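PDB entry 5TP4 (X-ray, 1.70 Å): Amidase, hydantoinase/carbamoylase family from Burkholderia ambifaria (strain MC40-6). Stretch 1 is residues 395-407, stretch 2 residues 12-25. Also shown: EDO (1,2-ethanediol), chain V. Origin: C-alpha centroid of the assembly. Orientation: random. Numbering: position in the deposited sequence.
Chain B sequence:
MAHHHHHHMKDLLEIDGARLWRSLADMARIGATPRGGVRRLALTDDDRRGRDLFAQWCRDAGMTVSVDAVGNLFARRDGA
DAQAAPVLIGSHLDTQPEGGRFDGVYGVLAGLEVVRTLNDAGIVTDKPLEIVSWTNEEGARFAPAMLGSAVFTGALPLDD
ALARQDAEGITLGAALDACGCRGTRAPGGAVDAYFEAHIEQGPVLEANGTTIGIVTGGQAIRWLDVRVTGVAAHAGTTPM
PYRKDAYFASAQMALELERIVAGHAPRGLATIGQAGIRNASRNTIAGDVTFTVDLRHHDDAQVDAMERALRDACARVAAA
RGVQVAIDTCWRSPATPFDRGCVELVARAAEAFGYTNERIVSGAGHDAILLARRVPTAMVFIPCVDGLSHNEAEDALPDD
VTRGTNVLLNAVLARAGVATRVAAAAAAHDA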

# COMPACT_ATOMS: atom_id res chain seq x y z
N ASP B 395 26.14 -4.49 13.85
CA ASP B 395 27.46 -4.45 14.46
C ASP B 395 27.32 -4.64 15.96
O ASP B 395 26.28 -4.34 16.55
CB ASP B 395 28.16 -3.12 14.13
CG ASP B 395 29.69 -3.22 14.17
OD1 ASP B 395 30.23 -4.34 14.26
OD2 ASP B 395 30.35 -2.15 14.11
N ALA B 396 28.37 -5.18 16.55
CA ALA B 396 28.52 -5.26 18.00
C ALA B 396 29.93 -4.83 18.33
O ALA B 396 30.84 -4.95 17.50
CB ALA B 396 28.28 -6.66 18.55
N LEU B 397 30.10 -4.30 19.52
CA LEU B 397 31.40 -3.79 19.92
C LEU B 397 32.24 -4.89 20.56
O LEU B 397 31.70 -5.78 21.21
CB LEU B 397 31.24 -2.65 20.93
CG LEU B 397 30.55 -1.38 20.46
CD1 LEU B 397 30.34 -0.43 21.64
CD2 LEU B 397 31.37 -0.75 19.37
N PRO B 398 33.57 -4.83 20.42
CA PRO B 398 34.40 -5.92 20.95
C PRO B 398 34.24 -6.15 22.43
O PRO B 398 34.17 -7.31 22.86
CB PRO B 398 35.83 -5.49 20.59
CG PRO B 398 35.67 -4.56 19.39
CD PRO B 398 34.35 -3.85 19.63
N ASP B 399 34.18 -5.08 23.24
CA ASP B 399 34.02 -5.31 24.67
C ASP B 399 32.64 -5.87 25.03
O ASP B 399 32.50 -6.54 26.06
CB ASP B 399 34.29 -4.01 25.44
CG ASP B 399 35.75 -3.61 25.43
OD1 ASP B 399 36.61 -4.39 24.94
OD2 ASP B 399 36.04 -2.50 25.90
N ASP B 400 31.60 -5.62 24.23
CA ASP B 400 30.30 -6.22 24.52
C ASP B 400 30.31 -7.70 24.17
O ASP B 400 29.79 -8.54 24.91
CB ASP B 400 29.20 -5.51 23.75
CG ASP B 400 28.99 -4.09 24.22
OD1 ASP B 400 29.30 -3.81 25.40
OD2 ASP B 400 28.52 -3.25 23.42
N VAL B 401 30.95 -8.04 23.04
CA VAL B 401 31.16 -9.43 22.67
C VAL B 401 31.89 -10.16 23.79
O VAL B 401 31.49 -11.24 24.24
CB VAL B 401 31.94 -9.51 21.35
CG1 VAL B 401 32.56 -10.90 21.16
CG2 VAL B 401 31.03 -9.12 20.17
N THR B 402 32.97 -9.56 24.28
CA THR B 402 33.73 -10.20 25.35
C THR B 402 32.89 -10.37 26.60
O THR B 402 32.83 -11.46 27.18
CB THR B 402 34.98 -9.39 25.65
OG1 THR B 402 35.78 -9.28 24.48
CG2 THR B 402 35.81 -10.07 26.78
N ARG B 403 32.25 -9.29 27.07
CA ARG B 403 31.56 -9.37 28.36
C ARG B 403 30.34 -10.29 28.31
O ARG B 403 30.09 -11.03 29.26
CB ARG B 403 31.19 -7.98 28.84
CG ARG B 403 32.45 -7.16 29.26
CD ARG B 403 32.15 -5.77 29.67
NE ARG B 403 31.73 -4.97 28.53
CZ ARG B 403 31.50 -3.66 28.57
NH1 ARG B 403 31.65 -3.00 29.72
NH2 ARG B 403 31.12 -3.03 27.46
N GLY B 404 29.60 -10.30 27.20
CA GLY B 404 28.52 -11.26 27.07
C GLY B 404 29.02 -12.70 27.17
O GLY B 404 28.34 -13.56 27.74
N THR B 405 30.20 -12.97 26.60
CA THR B 405 30.75 -14.32 26.66
C THR B 405 31.28 -14.66 28.05
O THR B 405 31.20 -15.82 28.47
CB THR B 405 31.82 -14.50 25.59
OG1 THR B 405 31.30 -14.02 24.35
CG2 THR B 405 32.20 -15.97 25.39
N ASN B 406 31.82 -13.68 28.78
CA ASN B 406 32.14 -13.91 30.19
C ASN B 406 30.91 -14.33 30.98
O ASN B 406 30.99 -15.22 31.84
CB ASN B 406 32.75 -12.66 30.81
CG ASN B 406 34.17 -12.42 30.35
OD1 ASN B 406 34.86 -13.35 29.90
ND2 ASN B 406 34.65 -11.18 30.50
N VAL B 407 29.76 -13.71 30.69
CA VAL B 407 28.53 -14.09 31.38
C VAL B 407 28.10 -15.49 30.96
O VAL B 407 27.74 -16.33 31.80
CB VAL B 407 27.42 -13.06 31.12
CG1 VAL B 407 26.06 -13.61 31.56
CG2 VAL B 407 27.74 -11.75 31.87
C1 EDO V . 33.16 -9.44 13.10
O1 EDO V . 33.28 -8.31 12.24
C2 EDO V . 33.95 -9.21 14.39
O2 EDO V . 35.35 -9.40 14.14
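Stretch 2, residues 12-25: LLEIDGARLWRSLA

Stretch 2 enters as an extended segment, Leu13 to Asp16, and then turns into a helix that begins at Gly17 and runs on past Ala25. Asp16 caps this helix, its OD1 accepting from Arg19 N at 3.1 Å. The helix packs across the one that starts at Pro398 in stretch 1, with 9.2 Å between the axes at closest approach and an angle of 112° between their N-to-C directions, so the two cross steeply and run partly against each other. The register follows from this: Trp21 lies near Pro398, Gly17 near Thr402, and Glu14 near Asn406, so that stretch 2 advances toward the beginning of the stretch 1 helix. Together the two stretches bury 549 Å².

Trp21 contributes the most covered surface. With chi1 at -176° (t) and chi2 at -98°, its indole reaches the first turn of the opposing helix, where Pro398 CG sits 3.6 Å from the centroid of the six-membered ring, only 8° off its normal, in a CH-pi contact. EDO O2 occupies the other face of the ring and donates to the backbone at Trp21 O (3.1 Å). The ring edge meets Ala396 O, 3.5 Å from Trp21 CH2, and Val401 CG2, 4.1 Å from Trp21 CZ3.

At the other end of the contact, Asn406 and Ile15 form the polar anchor. Although the CA-to-CB bond of Asn406 points sideways, its end turns to the extended segment and OD1 accepts a nearly straight hydrogen bond from Ile15 N (2.8 Å, 169°). This occupies a backbone NH that lies ahead of the helix. The CA-to-CB bond of Ile15 points toward stretch 1; farther along the side chain, CD1 of Ile15 lies 3.7 Å from Thr405 CB and CG1 of Ile15 lies 4.0 Å from Thr402 CG2. Water 1 extends the polar link, donating to Glu14 OE1 (2.7 Å) and accepting from Asn406 ND2 (3.2 Å).

Between these ends the backbones come closest at Gly17, whose CA is 4.8 Å from Thr402 CA and 3.3 Å from Thr402 OG1. A CB on Gly17 would fall 2.2 Å from that OG1, a clash, so the absence of a side chain permits the close approach. Water 2 joins the backbones here, donating to Gly17 O and Pro398 O, both at 2.9 Å. One helical turn on, Leu20 CD2 packs 3.6 Å from Val401 CG1 and 3.2 Å from Thr405 OG1, which itself donates to Val401 O. Leu24 CD1, 4.0 Å from Val401 CG1, completes the apolar patch.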

# COMPACT_ATOMS: atom_id res chain seq x y z
N LEU B 12 35.58 -14.95 38.85
CA LEU B 12 35.57 -14.06 37.68
C LEU B 12 36.47 -14.61 36.56
O LEU B 12 37.29 -13.89 35.98
CB LEU B 12 35.96 -12.63 38.05
CG LEU B 12 35.04 -11.89 39.03
CD1 LEU B 12 35.45 -10.43 39.17
CD2 LEU B 12 33.57 -12.02 38.61
N LEU B 13 36.33 -15.90 36.29
CA LEU B 13 37.02 -16.49 35.16
C LEU B 13 36.58 -15.78 33.88
O LEU B 13 35.38 -15.67 33.61
CB LEU B 13 36.69 -17.98 35.07
CG LEU B 13 37.39 -18.78 33.97
CD1 LEU B 13 38.89 -18.88 34.27
CD2 LEU B 13 36.75 -20.16 33.87
N GLU B 14 37.56 -15.31 33.08
CA GLU B 14 37.27 -14.54 31.87
C GLU B 14 37.76 -15.25 30.62
O GLU B 14 38.70 -16.06 30.66
CB GLU B 14 37.93 -13.17 31.93
CG GLU B 14 37.38 -12.30 33.01
CD GLU B 14 37.91 -10.89 32.95
OE1 GLU B 14 38.74 -10.59 32.06
OE2 GLU B 14 37.48 -10.07 33.79
N ILE B 15 37.13 -14.93 29.48
CA ILE B 15 37.58 -15.45 28.19
C ILE B 15 38.72 -14.62 27.60
O ILE B 15 39.15 -13.60 28.17
CB ILE B 15 36.42 -15.49 27.18
CG1 ILE B 15 35.96 -14.05 26.86
CG2 ILE B 15 35.28 -16.37 27.76
CD1 ILE B 15 35.45 -13.90 25.43
N ASP B 16 39.20 -15.06 26.44
CA ASP B 16 40.17 -14.32 25.64
C ASP B 16 39.35 -13.54 24.61
O ASP B 16 38.98 -14.07 23.56
CB ASP B 16 41.16 -15.26 24.98
CG ASP B 16 42.28 -14.53 24.26
OD1 ASP B 16 42.09 -13.37 23.81
OD2 ASP B 16 43.36 -15.13 24.12
N GLY B 17 39.06 -12.27 24.91
CA GLY B 17 38.12 -11.55 24.07
C GLY B 17 38.68 -11.27 22.69
O GLY B 17 37.96 -11.33 21.70
N ALA B 18 39.99 -11.00 22.60
CA ALA B 18 40.62 -10.79 21.30
C ALA B 18 40.57 -12.05 20.44
O ALA B 18 40.40 -11.97 19.21
CB ALA B 18 42.06 -10.32 21.50
N ARG B 19 40.75 -13.22 21.06
CA ARG B 19 40.71 -14.47 20.33
C ARG B 19 39.32 -14.70 19.76
O ARG B 19 39.17 -15.10 18.60
CB ARG B 19 41.14 -15.64 21.24
CG ARG B 19 41.20 -17.01 20.52
CD ARG B 19 41.85 -18.04 21.44
NE ARG B 19 41.09 -18.18 22.70
CZ ARG B 19 41.58 -18.76 23.80
NH1 ARG B 19 42.82 -19.26 23.79
NH2 ARG B 19 40.83 -18.84 24.91
N LEU B 20 38.29 -14.41 20.55
CA LEU B 20 36.91 -14.55 20.06
C LEU B 20 36.63 -13.56 18.93
O LEU B 20 36.02 -13.92 17.92
CB LEU B 20 35.94 -14.37 21.23
CG LEU B 20 34.43 -14.28 20.91
CD1 LEU B 20 33.93 -15.43 20.05
CD2 LEU B 20 33.61 -14.23 22.17
N TRP B 21 37.11 -12.32 19.06
CA TRP B 21 36.89 -11.32 18.02
C TRP B 21 37.55 -11.75 16.71
O TRP B 21 36.95 -11.60 15.64
CB TRP B 21 37.41 -9.95 18.49
CG TRP B 21 37.15 -8.83 17.53
CD1 TRP B 21 38.01 -8.30 16.60
CD2 TRP B 21 35.93 -8.07 17.41
NE1 TRP B 21 37.40 -7.28 15.92
CE2 TRP B 21 36.12 -7.13 16.39
CE3 TRP B 21 34.68 -8.14 18.06
CZ2 TRP B 21 35.13 -6.21 16.03
CZ3 TRP B 21 33.69 -7.24 17.68
CH2 TRP B 21 33.92 -6.29 16.68
N ARG B 22 38.75 -12.32 16.79
CA ARG B 22 39.42 -12.83 15.60
C ARG B 22 38.66 -14.00 14.98
O ARG B 22 38.58 -14.11 13.75
CB ARG B 22 40.85 -13.26 15.96
N SER B 23 38.07 -14.87 15.81
CA SER B 23 37.31 -15.98 15.23
C SER B 23 36.08 -15.46 14.49
O SER B 23 35.70 -15.98 13.44
CB SER B 23 36.91 -17.00 16.30
OG SER B 23 35.89 -16.51 17.16
N LEU B 24 35.46 -14.41 15.03
CA LEU B 24 34.35 -13.78 14.34
C LEU B 24 34.79 -13.15 13.03
O LEU B 24 34.08 -13.24 12.02
CB LEU B 24 33.73 -12.73 15.25
CG LEU B 24 32.83 -13.40 16.30
CD1 LEU B 24 32.62 -12.46 17.47
CD2 LEU B 24 31.50 -13.80 15.64
N ALA B 25 35.93 -12.47 13.04
CA ALA B 25 36.42 -11.87 11.81
C ALA B 25 36.71 -12.94 10.77
O ALA B 25 36.40 -12.76 9.59
CB ALA B 25 37.67 -11.05 12.10
O HOH W 1 37.63 -10.60 29.57
O HOH W 2 35.98 -9.18 21.54